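Local atomic coordinates of hypothetical protein Rv2827c (Mycobacterium tuberculosis, PDB entry 1ZEL), a protein that is of unknown function but has a winged-helix fold and DNA-binding properties, and is probably related to AbiEi-type antitoxins. Residues A[230-235]-A[260-265]; A[234-239]-A[283-288]. All blocks are in the same frame, centred on the assembly; numbering follows the deposited sequence. Where two conformers were deposited one is given.

Overall arrangement
Both interactions pack one helix, 228-240, against the same three-stranded mixed sheet. Interaction 1 reaches the outer strand 262-264 and interaction 2 the central strand 283-285, its parallel neighbour. Their centres lie about 6 Å apart, and they share Ala234 and Ser235 of the helix. Interaction 1 is partly buried: Gln232 and Arg233 bond to strand-side carbonyl oxygens, and a water bridges Gln232 and Pro260. Pro260 and Arg263 at its border are exposed. Interaction 2 is wholly buried and rests on a tyrosine ring, aliphatic side chains and one phenol-carboxylate bond. Phe264 joins the two, since it lies under Arg233 and also touches Tyr236 and Leu237.

Interaction 1 of 2, residues A[230-235]-A[260-265]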
loop_
_atom_site.group_PDB
_atom_site.type_symbol
_atom_site.label_atom_id
_atom_site.label_comp_id
_atom_site.label_asym_id
_atom_site.label_seq_id
_atom_site.Cartn_x
_atom_site.Cartn_y
_atom_site.Cartn_z
ATOM N N ALA A 230 -16.115 -14.818 0.277
ATOM C CA ALA A 230 -14.782 -14.478 -0.256
ATOM C C ALA A 230 -14.331 -15.492 -1.286
ATOM O O ALA A 230 -13.801 -15.119 -2.330
ATOM C CB ALA A 230 -13.752 -14.369 0.876
ATOM N N TRP A 231 -14.572 -16.777 -0.988
ATOM C CA TRP A 231 -14.255 -17.866 -1.889
ATOM C C TRP A 231 -15.049 -17.739 -3.177
ATOM O O TRP A 231 -14.496 -17.875 -4.276
ATOM C CB TRP A 231 -14.589 -19.206 -1.222
ATOM C CG TRP A 231 -13.637 -19.611 -0.153
ATOM C CD1 TRP A 231 -13.612 -19.167 1.136
ATOM C CD2 TRP A 231 -12.585 -20.586 -0.276
ATOM N NE1 TRP A 231 -12.598 -19.809 1.833
ATOM C CE2 TRP A 231 -11.957 -20.682 0.987
ATOM C CE3 TRP A 231 -12.123 -21.390 -1.334
ATOM C CZ2 TRP A 231 -10.875 -21.555 1.224
ATOM C CZ3 TRP A 231 -11.043 -22.248 -1.110
ATOM C CH2 TRP A 231 -10.420 -22.311 0.161
ATOM N N GLN A 232 -16.344 -17.457 -3.041
ATOM C CA GLN A 232 -17.216 -17.249 -4.217
ATOM C C GLN A 232 -16.701 -16.117 -5.086
ATOM O O GLN A 232 -16.536 -16.281 -6.308
ATOM C CB GLN A 232 -18.665 -16.983 -3.785
ATOM C CG GLN A 232 -19.319 -18.189 -3.113
ATOM C CD GLN A 232 -20.570 -17.804 -2.363
ATOM O OE1 GLN A 232 -20.519 -17.560 -1.168
ATOM N NE2 GLN A 232 -21.699 -17.730 -3.061
ATOM N N ARG A 233 -16.455 -14.970 -4.462
ATOM C CA ARG A 233 -15.945 -13.820 -5.194
ATOM C C ARG A 233 -14.568 -14.026 -5.806
ATOM O O ARG A 233 -14.330 -13.626 -6.962
ATOM C CB ARG A 233 -16.025 -12.554 -4.344
ATOM C CG ARG A 233 -17.462 -12.218 -4.001
ATOM C CD ARG A 233 -17.623 -10.807 -3.533
ATOM N NE ARG A 233 -17.149 -10.655 -2.177
ATOM C CZ ARG A 233 -17.925 -10.590 -1.103
ATOM N NH1 ARG A 233 -19.245 -10.684 -1.206
ATOM N NH2 ARG A 233 -17.362 -10.430 0.087
ATOM N N ALA A 234 -13.680 -14.702 -5.079
ATOM C CA ALA A 234 -12.323 -14.944 -5.593
ATOM C C ALA A 234 -12.373 -15.871 -6.784
ATOM O O ALA A 234 -11.639 -15.698 -7.762
ATOM C CB ALA A 234 -11.428 -15.550 -4.494
ATOM N N SER A 235 -13.235 -16.879 -6.688
ATOM C CA SER A 235 -13.377 -17.846 -7.764
ATOM C C SER A 235 -13.981 -17.208 -9.004
ATOM O O SER A 235 -13.555 -17.499 -10.134
ATOM C CB SER A 235 -14.184 -19.060 -7.316
ATOM O OG SER A 235 -13.570 -19.642 -6.191
ATOM N N PRO A 260 -24.758 -19.822 0.419
ATOM C CA PRO A 260 -25.745 -18.742 0.236
ATOM C C PRO A 260 -25.420 -17.913 -1.003
ATOM O O PRO A 260 -24.267 -17.892 -1.432
ATOM C CB PRO A 260 -25.559 -17.896 1.506
ATOM C CG PRO A 260 -25.102 -18.917 2.537
ATOM C CD PRO A 260 -24.146 -19.777 1.759
ATOM N N VAL A 261 -26.409 -17.228 -1.574
ATOM C CA VAL A 261 -26.115 -16.358 -2.725
ATOM C C VAL A 261 -25.346 -15.142 -2.207
ATOM O O VAL A 261 -25.685 -14.604 -1.157
ATOM C CB VAL A 261 -27.380 -15.924 -3.517
ATOM C CG1 VAL A 261 -27.014 -14.911 -4.614
ATOM C CG2 VAL A 261 -28.067 -17.138 -4.137
ATOM N N THR A 262 -24.297 -14.732 -2.914
ATOM C CA THR A 262 -23.551 -13.553 -2.495
ATOM C C THR A 262 -23.576 -12.480 -3.567
ATOM O O THR A 262 -23.721 -12.796 -4.752
ATOM C CB THR A 262 -22.073 -13.904 -2.137
ATOM O OG1 THR A 262 -21.514 -12.837 -1.360
ATOM C CG2 THR A 262 -21.247 -14.094 -3.410
ATOM N N ARG A 263 -23.471 -11.216 -3.149
ATOM C CA ARG A 263 -23.367 -10.107 -4.094
ATOM C C ARG A 263 -21.917 -9.672 -4.209
ATOM O O ARG A 263 -21.185 -9.662 -3.222
ATOM C CB ARG A 263 -24.234 -8.925 -3.650
ATOM C CG ARG A 263 -25.724 -9.094 -3.889
ATOM C CD ARG A 263 -26.491 -7.851 -3.403
ATOM N NE ARG A 263 -27.944 -7.970 -3.550
ATOM C CZ ARG A 263 -28.807 -8.082 -2.537
ATOM N NH1 ARG A 263 -28.384 -8.095 -1.276
ATOM N NH2 ARG A 263 -30.110 -8.165 -2.785
ATOM N N PHE A 264 -21.507 -9.330 -5.422
ATOM C CA PHE A 264 -20.199 -8.773 -5.675
ATOM C C PHE A 264 -20.484 -7.316 -5.906
ATOM O O PHE A 264 -20.972 -6.946 -6.959
ATOM C CB PHE A 264 -19.530 -9.394 -6.914
ATOM C CG PHE A 264 -18.018 -9.318 -6.874
ATOM C CD1 PHE A 264 -17.242 -10.362 -7.327
ATOM C CD2 PHE A 264 -17.377 -8.196 -6.344
ATOM C CE1 PHE A 264 -15.841 -10.294 -7.260
ATOM C CE2 PHE A 264 -15.987 -8.126 -6.272
ATOM C CZ PHE A 264 -15.225 -9.182 -6.720
ATOM N N THR A 265 -20.231 -6.500 -4.891
ATOM C CA THR A 265 -20.641 -5.104 -4.904
ATOM C C THR A 265 -19.779 -4.324 -3.906
ATOM O O THR A 265 -19.320 -4.887 -2.917
ATOM C CB THR A 265 -22.150 -4.936 -4.537
ATOM O OG1 THR A 265 -22.546 -3.574 -4.761
ATOM C CG2 THR A 265 -22.424 -5.296 -3.059
HETATM O O HOH W 1 -22.250 -16.685 0.614
#
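The first torsions of Arg233 and Phe264 place both CG atoms where the two side chains meet. In Arg233, CG is anti to the carbonyl carbon (chi1 -63°), and in Phe264, CG is anti to the backbone N (chi1 -155°). Arg233 CD lies over one face of the Phe264 ring, 3.8 Å from the ring centroid and shifted toward the rim. This is a CH-pi contact. CB and CG of Arg233 pack near CD1 and CE1 of the ring. The guanidinium is farther off, and any cation-pi attraction is weak.

The arginine chain bends at chi3. Its NH1 donates to Arg263 O at 3.0 Å. The bond is bent, with an N-H...O angle of 133°, and the oxygen comes in at the guanidinium edge, somewhat tilted from its plane. NE of Arg233 bonds to Ala191 O, and NH2 bonds weakly to Thr192 O. The guanidinium therefore links helix 183-192 to strand 262-264.

Gln232 works one residue earlier. Its NE2 donates to Pro260 O at 3.0 Å, nearly in line with the C=O, and also bonds to Tyr281 O. A water donates to Gln232 OE1 and to Pro260 O, so both ends of the amide are held. Thr262 CG2 packs beside this amide, 3.7 Å from Gln232 NE2.

The contact lays helix 228-240 over an edge strand of the sheet. Strand 262-264 pairs with strand 283-285 through Thr262 and Phe264. Leu251 of helix 244-251 touches Gln232, while Ala230 and Trp231 touch Leu223 of helix 216-223.

Interaction 2 of 2, residues A[234-239]-A[283-288]; sequences ASYLLD and LVDELV
Tyr236 reaches across from helix 228-240 to Leu283 and Asp285. Its CG is anti to the backbone N (chi1 -178°), which starts the ring toward the sheet. The tight part of the contact is around this ring. Leu283 CD2 sits over the centre of one face, 3.8 Å from the centroid, as a CH-pi contact. The other methyl, Leu283 CD1, packs on Tyr236 CB at 3.7 Å. At the far end of the ring, Tyr236 OH donates to Asp285 OD2 at 2.6 Å. This oxygen is met on its anti side, 34° out of the carboxylate plane. Ring and carboxylate planes are turned 70° apart.

The looser part lies toward Val288. Its CB is 4.3 Å from Tyr236 CE2, and its CG2 is 4.0 Å from Leu237 CD2. These are single apolar touches. They are still buried, and Leu237 also packs on Leu187 and Ile190 of helix 183-192. The side nearer solvent lies beyond the contact, where Val284 and Glu286 are partly exposed.

Asp285 closes the end of the strand. Its OD1 accepts from Leu287 N at 3.0 Å and from Val288 N at 2.8 Å; the first bond makes an Asx turn and the second an Asx motif. Leu287 is the N-cap residue of helix 288-296. Asp285 OD2 also accepts from Val289 N. One buried carboxylate thus takes three backbone N-H groups and a phenol. These donors, with the start of a helix beside them, would be expected to stabilise a negative charge on Asp285. The tyrosine bond ties helix 228-240 to the turn that begins the C-terminal helix.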
loop_
_atom_site.group_PDB
_atom_site.type_symbol
_atom_site.label_atom_id
_atom_site.label_comp_id
_atom_site.label_asym_id
_atom_site.label_seq_id
_atom_site.Cartn_x
_atom_site.Cartn_y
_atom_site.Cartn_z
ATOM N N ALA A 234 -13.680 -14.702 -5.079
ATOM C CA ALA A 234 -12.323 -14.944 -5.593
ATOM C C ALA A 234 -12.373 -15.871 -6.784
ATOM O O ALA A 234 -11.639 -15.698 -7.762
ATOM C CB ALA A 234 -11.428 -15.550 -4.494
ATOM N N SER A 235 -13.235 -16.879 -6.688
ATOM C CA SER A 235 -13.377 -17.846 -7.764
ATOM C C SER A 235 -13.981 -17.208 -9.004
ATOM O O SER A 235 -13.555 -17.499 -10.134
ATOM C CB SER A 235 -14.184 -19.060 -7.316
ATOM O OG SER A 235 -13.570 -19.642 -6.191
ATOM N N TYR A 236 -14.961 -16.329 -8.793
ATOM C CA TYR A 236 -15.540 -15.539 -9.874
ATOM C C TYR A 236 -14.527 -14.589 -10.545
ATOM O O TYR A 236 -14.595 -14.350 -11.754
ATOM C CB TYR A 236 -16.706 -14.712 -9.328
ATOM C CG TYR A 236 -17.401 -13.899 -10.384
ATOM C CD1 TYR A 236 -18.155 -14.517 -11.375
ATOM C CD2 TYR A 236 -17.325 -12.507 -10.384
ATOM C CE1 TYR A 236 -18.814 -13.779 -12.353
ATOM C CE2 TYR A 236 -17.978 -11.760 -11.368
ATOM C CZ TYR A 236 -18.714 -12.400 -12.346
ATOM O OH TYR A 236 -19.367 -11.659 -13.306
ATOM N N LEU A 237 -13.608 -14.026 -9.761
ATOM C CA LEU A 237 -12.496 -13.238 -10.343
ATOM C C LEU A 237 -11.608 -14.099 -11.256
ATOM O O LEU A 237 -11.228 -13.672 -12.360
ATOM C CB LEU A 237 -11.677 -12.519 -9.233
ATOM C CG LEU A 237 -12.401 -11.335 -8.535
ATOM C CD1 LEU A 237 -11.563 -10.808 -7.367
ATOM C CD2 LEU A 237 -12.748 -10.177 -9.492
ATOM N N LEU A 238 -11.324 -15.335 -10.850
ATOM C CA LEU A 238 -10.583 -16.230 -11.744
ATOM C C LEU A 238 -11.322 -16.416 -13.055
ATOM O O LEU A 238 -10.710 -16.358 -14.117
ATOM C CB LEU A 238 -10.290 -17.586 -11.103
ATOM C CG LEU A 238 -9.319 -17.614 -9.913
ATOM C CD1 LEU A 238 -8.927 -19.035 -9.540
ATOM C CD2 LEU A 238 -8.085 -16.799 -10.189
ATOM N N ASP A 239 -12.635 -16.647 -12.951
ATOM C CA ASP A 239 -13.515 -16.849 -14.099
ATOM C C ASP A 239 -13.463 -15.618 -14.996
ATOM O O ASP A 239 -13.220 -15.719 -16.198
ATOM C CB ASP A 239 -14.949 -17.110 -13.582
ATOM C CG ASP A 239 -15.876 -17.685 -14.652
ATOM O OD1 ASP A 239 -16.217 -16.946 -15.573
ATOM O OD2 ASP A 239 -16.249 -18.879 -14.559
ATOM N N LEU A 283 -23.405 -16.299 -7.310
ATOM C CA LEU A 283 -22.975 -14.930 -7.192
ATOM C C LEU A 283 -23.763 -14.027 -8.112
ATOM O O LEU A 283 -23.938 -14.324 -9.303
ATOM C CB LEU A 283 -21.471 -14.861 -7.526
ATOM C CG LEU A 283 -20.731 -13.555 -7.351
ATOM C CD1 LEU A 283 -19.340 -13.873 -6.924
ATOM C CD2 LEU A 283 -20.720 -12.792 -8.639
ATOM N N VAL A 284 -24.229 -12.920 -7.544
ATOM C CA VAL A 284 -24.819 -11.826 -8.309
ATOM C C VAL A 284 -23.722 -10.747 -8.434
ATOM O O VAL A 284 -23.280 -10.180 -7.436
ATOM C CB VAL A 284 -26.072 -11.260 -7.610
ATOM C CG1 VAL A 284 -26.584 -10.031 -8.352
ATOM C CG2 VAL A 284 -27.178 -12.347 -7.559
ATOM N N ASP A 285 -23.272 -10.510 -9.658
ATOM C CA ASP A 285 -22.212 -9.554 -9.912
ATOM C C ASP A 285 -22.797 -8.180 -10.239
ATOM O O ASP A 285 -23.362 -7.986 -11.305
ATOM C CB ASP A 285 -21.307 -10.054 -11.054
ATOM C CG ASP A 285 -20.156 -9.091 -11.374
ATOM O OD1 ASP A 285 -19.818 -8.249 -10.522
ATOM O OD2 ASP A 285 -19.592 -9.174 -12.492
ATOM N N GLU A 286 -22.639 -7.237 -9.309
ATOM C CA GLU A 286 -23.098 -5.862 -9.498
ATOM C C GLU A 286 -21.940 -4.921 -9.788
ATOM O O GLU A 286 -22.110 -3.696 -9.919
ATOM C CB GLU A 286 -23.867 -5.413 -8.262
ATOM C CG GLU A 286 -25.026 -6.330 -7.969
ATOM C CD GLU A 286 -25.822 -5.966 -6.738
ATOM O OE1 GLU A 286 -25.416 -5.052 -5.982
ATOM O OE2 GLU A 286 -26.877 -6.605 -6.533
ATOM N N LEU A 287 -20.763 -5.504 -9.961
ATOM C CA LEU A 287 -19.543 -4.721 -10.001
ATOM C C LEU A 287 -18.643 -4.972 -11.204
ATOM O O LEU A 287 -18.371 -4.055 -11.954
ATOM C CB LEU A 287 -18.759 -4.925 -8.703
ATOM C CG LEU A 287 -17.357 -4.325 -8.553
ATOM C CD1 LEU A 287 -17.428 -2.820 -8.514
ATOM C CD2 LEU A 287 -16.792 -4.865 -7.253
ATOM N N VAL A 288 -18.151 -6.192 -11.356
ATOM C CA VAL A 288 -17.103 -6.460 -12.324
ATOM C C VAL A 288 -17.628 -6.278 -13.755
ATOM O O VAL A 288 -17.181 -5.371 -14.467
ATOM C CB VAL A 288 -16.453 -7.833 -12.082
ATOM C CG1 VAL A 288 -15.481 -8.200 -13.204
ATOM C CG2 VAL A 288 -15.701 -7.820 -10.728
#